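Local coordinates for protein GH62 hydrolase (Scytalidium thermophilum, PDB 4PVA) that probably removes arabinofuranosyl side groups from arabinoxylan, as an alpha-L-arabinofuranosidase of glycoside hydrolase family 62, at residues C179-S193 / M204-I217. Numbering follows the deposited sequence.
With PO4 (phosphate ion), chain G.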
loop_
_atom_site.group_PDB
_atom_site.type_symbol
_atom_site.label_atom_id
_atom_site.label_comp_id
_atom_site.label_asym_id
_atom_site.label_seq_id
_atom_site.Cartn_x
_atom_site.Cartn_y
_atom_site.Cartn_z
ATOM N N CYS A 179 16.114 6.304 -4.213
ATOM C CA CYS A 179 14.661 6.129 -4.234
ATOM C C CYS A 179 14.391 4.807 -4.892
ATOM O O CYS A 179 14.815 4.553 -6.012
ATOM C CB CYS A 179 13.988 7.225 -5.061
ATOM S SG CYS A 179 14.454 8.890 -4.523
ATOM N N HIS A 180 13.652 3.938 -4.196
ATOM C CA HIS A 180 13.414 2.554 -4.642
ATOM C C HIS A 180 11.950 2.406 -4.989
ATOM O O HIS A 180 11.098 2.953 -4.329
ATOM C CB HIS A 180 13.772 1.590 -3.514
ATOM C CG HIS A 180 15.179 1.703 -3.064
ATOM N ND1 HIS A 180 16.186 0.895 -3.526
ATOM C CD2 HIS A 180 15.732 2.523 -2.146
ATOM C CE1 HIS A 180 17.311 1.223 -2.911
ATOM N NE2 HIS A 180 17.056 2.192 -2.061
ATOM N N LEU A 181 11.677 1.663 -6.042
ATOM C CA LEU A 181 10.337 1.378 -6.515
ATOM C C LEU A 181 10.181 -0.145 -6.531
ATOM O O LEU A 181 10.837 -0.839 -7.314
ATOM C CB LEU A 181 10.127 1.938 -7.919
ATOM C CG LEU A 181 8.845 1.575 -8.638
ATOM C CD1 LEU A 181 7.642 2.064 -7.912
ATOM C CD2 LEU A 181 8.910 2.202 -10.020
ATOM N N PHE A 182 9.309 -0.636 -5.672
ATOM C CA PHE A 182 8.989 -2.052 -5.555
ATOM C C PHE A 182 7.710 -2.356 -6.283
ATOM O O PHE A 182 6.809 -1.512 -6.376
ATOM C CB PHE A 182 8.832 -2.450 -4.089
ATOM C CG PHE A 182 10.120 -2.431 -3.301
ATOM C CD1 PHE A 182 10.590 -1.236 -2.729
ATOM C CD2 PHE A 182 10.842 -3.594 -3.049
ATOM C CE1 PHE A 182 11.731 -1.210 -1.981
ATOM C CE2 PHE A 182 11.984 -3.574 -2.293
ATOM C CZ PHE A 182 12.448 -2.380 -1.762
ATOM N N SER A 183 7.590 -3.582 -6.799
ATOM C CA SER A 183 6.386 -4.031 -7.458
ATOM C C SER A 183 6.316 -5.551 -7.429
ATOM O O SER A 183 7.304 -6.237 -7.172
ATOM C CB SER A 183 6.354 -3.488 -8.890
ATOM O OG SER A 183 7.407 -3.981 -9.695
ATOM N N SER A 184 5.140 -6.078 -7.715
ATOM C CA SER A 184 4.878 -7.520 -7.691
ATOM C C SER A 184 4.342 -7.965 -9.052
ATOM O O SER A 184 3.911 -7.137 -9.850
ATOM C CB SER A 184 3.836 -7.838 -6.602
ATOM O OG SER A 184 4.357 -7.611 -5.289
ATOM N N ASP A 185 4.301 -9.283 -9.263
ATOM C CA ASP A 185 3.770 -9.821 -10.526
ATOM C C ASP A 185 2.667 -10.847 -10.324
ATOM O O ASP A 185 2.260 -11.494 -11.316
ATOM C CB ASP A 185 4.873 -10.383 -11.413
ATOM C CG ASP A 185 5.632 -11.529 -10.796
ATOM O OD1 ASP A 185 5.323 -11.954 -9.668
ATOM O OD2 ASP A 185 6.578 -11.999 -11.475
ATOM N N ASP A 186 2.123 -11.029 -9.125
ATOM C CA ASP A 186 1.183 -12.101 -8.882
ATOM C C ASP A 186 1.716 -13.433 -9.398
ATOM O O ASP A 186 0.942 -14.338 -9.764
ATOM C CB ASP A 186 -0.184 -11.765 -9.517
ATOM C CG ASP A 186 -0.963 -10.729 -8.751
ATOM O OD1 ASP A 186 -0.534 -10.324 -7.654
ATOM O OD2 ASP A 186 -1.985 -10.288 -9.309
ATOM N N ASN A 187 3.015 -13.590 -9.391
ATOM C CA ASN A 187 3.665 -14.815 -9.816
ATOM C C ASN A 187 4.851 -15.146 -8.948
ATOM O O ASN A 187 5.768 -15.798 -9.394
ATOM C CB ASN A 187 4.066 -14.756 -11.306
ATOM C CG ASN A 187 4.266 -16.131 -11.902
ATOM O OD1 ASN A 187 3.511 -17.048 -11.597
ATOM N ND2 ASN A 187 5.259 -16.285 -12.727
ATOM N N GLY A 188 4.830 -14.702 -7.713
ATOM C CA GLY A 188 5.817 -15.114 -6.733
ATOM C C GLY A 188 7.084 -14.287 -6.669
ATOM O O GLY A 188 8.005 -14.663 -5.975
ATOM N N HIS A 189 7.135 -13.157 -7.359
ATOM C CA HIS A 189 8.328 -12.285 -7.343
ATOM C C HIS A 189 8.020 -10.923 -6.754
ATOM O O HIS A 189 6.926 -10.377 -6.933
ATOM C CB HIS A 189 8.905 -12.083 -8.746
ATOM C CG HIS A 189 9.129 -13.363 -9.498
ATOM N ND1 HIS A 189 8.269 -13.796 -10.479
ATOM C CD2 HIS A 189 10.080 -14.317 -9.370
ATOM C CE1 HIS A 189 8.694 -14.964 -10.931
ATOM N NE2 HIS A 189 9.786 -15.297 -10.287
ATOM N N LEU A 190 9.029 -10.384 -6.097
ATOM C CA LEU A 190 9.066 -8.984 -5.642
ATOM C C LEU A 190 10.246 -8.336 -6.343
ATOM O O LEU A 190 11.380 -8.827 -6.217
ATOM C CB LEU A 190 9.153 -8.909 -4.127
ATOM C CG LEU A 190 9.183 -7.487 -3.528
ATOM C CD1 LEU A 190 7.892 -6.763 -3.742
ATOM C CD2 LEU A 190 9.517 -7.495 -2.062
ATOM N N TYR A 191 9.965 -7.239 -7.050
ATOM C CA TYR A 191 10.946 -6.520 -7.843
ATOM C C TYR A 191 11.284 -5.193 -7.202
ATOM O O TYR A 191 10.471 -4.630 -6.507
ATOM C CB TYR A 191 10.455 -6.236 -9.254
ATOM C CG TYR A 191 10.026 -7.466 -10.033
ATOM C CD1 TYR A 191 10.934 -8.170 -10.780
ATOM C CD2 TYR A 191 8.732 -7.906 -10.048
ATOM C CE1 TYR A 191 10.551 -9.314 -11.507
ATOM C CE2 TYR A 191 8.337 -9.034 -10.764
ATOM C CZ TYR A 191 9.249 -9.725 -11.466
ATOM O OH TYR A 191 8.836 -10.840 -12.254
ATOM N N ARG A 192 12.477 -4.686 -7.511
ATOM C CA ARG A 192 12.942 -3.389 -7.014
ATOM C C ARG A 192 13.808 -2.711 -8.042
ATOM O O ARG A 192 14.789 -3.280 -8.517
ATOM C CB ARG A 192 13.743 -3.558 -5.734
ATOM C CG ARG A 192 14.191 -2.262 -5.049
ATOM C CD ARG A 192 15.297 -2.523 -4.002
ATOM N NE ARG A 192 16.481 -3.055 -4.632
ATOM C CZ ARG A 192 17.316 -2.360 -5.373
ATOM N NH1 ARG A 192 17.215 -1.047 -5.464
ATOM N NH2 ARG A 192 18.291 -2.974 -6.010
ATOM N N SER A 193 13.463 -1.466 -8.344
ATOM C CA SER A 193 14.304 -0.533 -9.134
ATOM C C SER A 193 14.741 0.610 -8.243
ATOM O O SER A 193 14.185 0.833 -7.168
ATOM C CB SER A 193 13.539 0.050 -10.312
ATOM O OG SER A 193 13.227 -0.954 -11.286
HETATM N N MSE A 204 14.567 5.449 -13.152
HETATM C CA MSE A 204 14.435 4.128 -12.477
HETATM C C MSE A 204 15.152 3.057 -13.269
HETATM O O MSE A 204 14.977 2.921 -14.470
HETATM C CB MSE A 204 12.963 3.719 -12.271
HETATM C CG MSE A 204 12.257 4.517 -11.206
HETATM SE SE MSE A 204 12.999 4.061 -9.447
HETATM C CE MSE A 204 11.938 5.326 -8.399
ATOM N N SER A 205 15.999 2.309 -12.598
ATOM C CA SER A 205 16.811 1.267 -13.186
ATOM C C SER A 205 15.994 0.048 -13.629
ATOM O O SER A 205 14.815 -0.097 -13.276
ATOM C CB SER A 205 17.812 0.788 -12.138
ATOM O OG SER A 205 17.112 0.259 -11.008
ATOM N N GLU A 206 16.625 -0.871 -14.338
ATOM C CA GLU A 206 15.980 -2.156 -14.628
ATOM C C GLU A 206 15.745 -2.817 -13.282
ATOM O O GLU A 206 16.595 -2.783 -12.408
ATOM C CB GLU A 206 16.872 -3.058 -15.494
ATOM C CG GLU A 206 16.320 -4.457 -15.790
ATOM C CD GLU A 206 15.191 -4.503 -16.816
ATOM O OE1 GLU A 206 14.581 -5.647 -16.998
ATOM O OE2 GLU A 206 14.975 -3.385 -17.424
ATOM N N PRO A 207 14.574 -3.416 -13.081
ATOM C CA PRO A 207 14.338 -4.031 -11.774
ATOM C C PRO A 207 15.205 -5.240 -11.543
ATOM O O PRO A 207 15.651 -5.898 -12.482
ATOM C CB PRO A 207 12.861 -4.462 -11.830
ATOM C CG PRO A 207 12.282 -3.759 -13.022
ATOM C CD PRO A 207 13.394 -3.496 -13.959
ATOM N N GLU A 208 15.409 -5.534 -10.267
ATOM C CA GLU A 208 16.022 -6.783 -9.805
ATOM C C GLU A 208 14.969 -7.542 -9.005
ATOM O O GLU A 208 14.134 -6.920 -8.316
ATOM C CB GLU A 208 17.251 -6.450 -8.948
ATOM C CG GLU A 208 18.348 -5.785 -9.807
ATOM C CD GLU A 208 19.593 -5.351 -9.052
ATOM O OE1 GLU A 208 19.555 -5.315 -7.816
ATOM O OE2 GLU A 208 20.616 -5.027 -9.719
ATOM N N ILE A 209 15.011 -8.862 -9.037
ATOM C CA ILE A 209 14.182 -9.677 -8.166
ATOM C C ILE A 209 14.823 -9.690 -6.791
ATOM O O ILE A 209 15.967 -10.164 -6.659
ATOM C CB ILE A 209 14.029 -11.114 -8.723
ATOM C CG1 ILE A 209 13.255 -11.091 -10.045
ATOM C CG2 ILE A 209 13.316 -11.974 -7.691
ATOM C CD1 ILE A 209 13.240 -12.398 -10.808
ATOM N N VAL A 210 14.142 -9.168 -5.777
ATOM C CA VAL A 210 14.747 -9.097 -4.456
ATOM C C VAL A 210 14.297 -10.232 -3.547
ATOM O O VAL A 210 15.048 -10.630 -2.682
ATOM C CB VAL A 210 14.536 -7.734 -3.781
ATOM C CG1 VAL A 210 15.287 -6.620 -4.516
ATOM C CG2 VAL A 210 13.097 -7.428 -3.637
ATOM N N LEU A 211 13.096 -10.750 -3.742
ATOM C CA LEU A 211 12.599 -11.943 -3.061
ATOM C C LEU A 211 11.717 -12.709 -4.003
ATOM O O LEU A 211 11.059 -12.132 -4.859
ATOM C CB LEU A 211 11.764 -11.575 -1.865
ATOM C CG LEU A 211 12.385 -10.965 -0.646
ATOM C CD1 LEU A 211 11.286 -10.651 0.357
ATOM C CD2 LEU A 211 13.470 -11.821 -0.030
ATOM N N GLN A 212 11.715 -14.034 -3.863
ATOM C CA GLN A 212 10.821 -14.858 -4.645
ATOM C C GLN A 212 10.411 -16.114 -3.895
ATOM O O GLN A 212 11.204 -16.649 -3.093
ATOM C CB GLN A 212 11.425 -15.194 -6.023
ATOM C CG GLN A 212 12.695 -16.005 -5.960
ATOM C CD GLN A 212 13.286 -16.294 -7.333
ATOM O OE1 GLN A 212 12.863 -15.748 -8.355
ATOM N NE2 GLN A 212 14.290 -17.152 -7.364
ATOM N N ASP A 213 9.193 -16.589 -4.132
ATOM C CA ASP A 213 8.772 -17.898 -3.647
ATOM C C ASP A 213 8.074 -18.631 -4.778
ATOM O O ASP A 213 6.848 -18.631 -4.885
ATOM C CB ASP A 213 7.864 -17.805 -2.423
ATOM C CG ASP A 213 7.683 -19.150 -1.737
ATOM O OD1 ASP A 213 7.525 -20.165 -2.448
ATOM O OD2 ASP A 213 7.699 -19.188 -0.489
ATOM N N THR A 214 8.885 -19.247 -5.625
ATOM C CA THR A 214 8.424 -19.867 -6.852
ATOM C C THR A 214 7.571 -21.104 -6.584
ATOM O O THR A 214 6.662 -21.395 -7.343
ATOM C CB THR A 214 9.613 -20.209 -7.767
ATOM O OG1 THR A 214 10.494 -21.074 -7.066
ATOM C CG2 THR A 214 10.370 -18.939 -8.127
ATOM N N GLN A 215 7.826 -21.815 -5.498
ATOM C CA GLN A 215 7.076 -23.032 -5.220
ATOM C C GLN A 215 5.677 -22.747 -4.717
ATOM O O GLN A 215 4.759 -23.495 -4.977
ATOM C CB GLN A 215 7.801 -23.870 -4.189
ATOM C CG GLN A 215 7.137 -25.206 -3.957
ATOM C CD GLN A 215 8.099 -26.210 -3.365
ATOM O OE1 GLN A 215 9.235 -26.343 -3.827
ATOM N NE2 GLN A 215 7.653 -26.928 -2.345
ATOM N N ASN A 216 5.511 -21.671 -3.973
ATOM C CA ASN A 216 4.187 -21.225 -3.531
ATOM C C ASN A 216 4.080 -19.730 -3.771
ATOM O O ASN A 216 4.434 -18.925 -2.888
ATOM C CB ASN A 216 3.958 -21.558 -2.061
ATOM C CG ASN A 216 2.635 -21.021 -1.548
ATOM O OD1 ASN A 216 1.758 -20.661 -2.328
ATOM N ND2 ASN A 216 2.497 -20.970 -0.225
ATOM N N ILE A 217 3.584 -19.339 -4.931
ATOM C CA ILE A 217 3.554 -17.919 -5.280
ATOM C C ILE A 217 2.672 -17.121 -4.322
ATOM O O ILE A 217 2.866 -15.937 -4.163
ATOM C CB ILE A 217 3.109 -17.684 -6.742
ATOM C CG1 ILE A 217 1.663 -18.111 -6.965
ATOM C CG2 ILE A 217 4.050 -18.374 -7.734
ATOM C CD1 ILE A 217 1.160 -17.884 -8.360
HETATM P P PO4 G . 19.508 1.961 0.834
HETATM O O1 PO4 G . 19.500 0.629 0.135
HETATM O O2 PO4 G . 18.915 3.040 -0.047
HETATM O O3 PO4 G . 20.960 2.353 1.093
HETATM O O4 PO4 G . 18.764 1.785 2.188
HETATM O O HOH W 1 2.884 -14.016 -6.263
HETATM O O HOH W 2 11.744 -17.092 -10.741
HETATM O O HOH W 3 17.348 -2.439 -9.671
#
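Arg192 lays its aliphatic stem over Val210, CB of the arginine 3.6 Å from CG1 of the valine, the two side chains crossing at about a right angle. With CG anti to the backbone N (chi1 -175°) and a bend at chi3, the guanidinium is carried alongside Glu208, where NH2 makes a weak salt-bridging bond to OE1 at 3.2 Å; its plane stands nearly upright to the carboxylate. Asp262 gives NH2 a second acidic partner. NH1 bonds to Gln194 and, in the plane of the imidazole, to His180 ND1 at 2.9 Å. That leaves His180 NE2 to donate a nearly straight bond (166°) to O2 of a phosphate, probably picked up from the crystallisation liquor, which the backbone of Ile261 and Asp262 also holds. A leucine in place of His180 would probably leave Arg192 NH1 without this acceptor and the phosphate without one of its donors. On the opposite face of the sheet, Tyr191 runs side by side with Ile209, CE1 lying 3.6 Å from CG1. At the hydroxyl end of Tyr191, Asp185 fixes two side chains: OD2 takes His189 ND1 on its syn lone pair at 2.7 Å and the Tyr191 hydroxyl from above the carboxylate plane. The His189 ring thus held meets Gln212 OE1 at its edge, and water 2 bridges NE2 to that oxygen. Near the other end, Ser193 OG bonds to Ser205 O at 2.7 Å and also to Tyr144. Leu190 O accepts from Val210 N while Leu190 N donates to Leu211 O, so two residues of strand 208-212 face one of strand 189-193 and the register slips by one. This is a classic beta bulge in an antiparallel hairpin, whose second strand edges a four-stranded sheet, one blade of the five-bladed beta-propeller characteristic of GH62 enzymes.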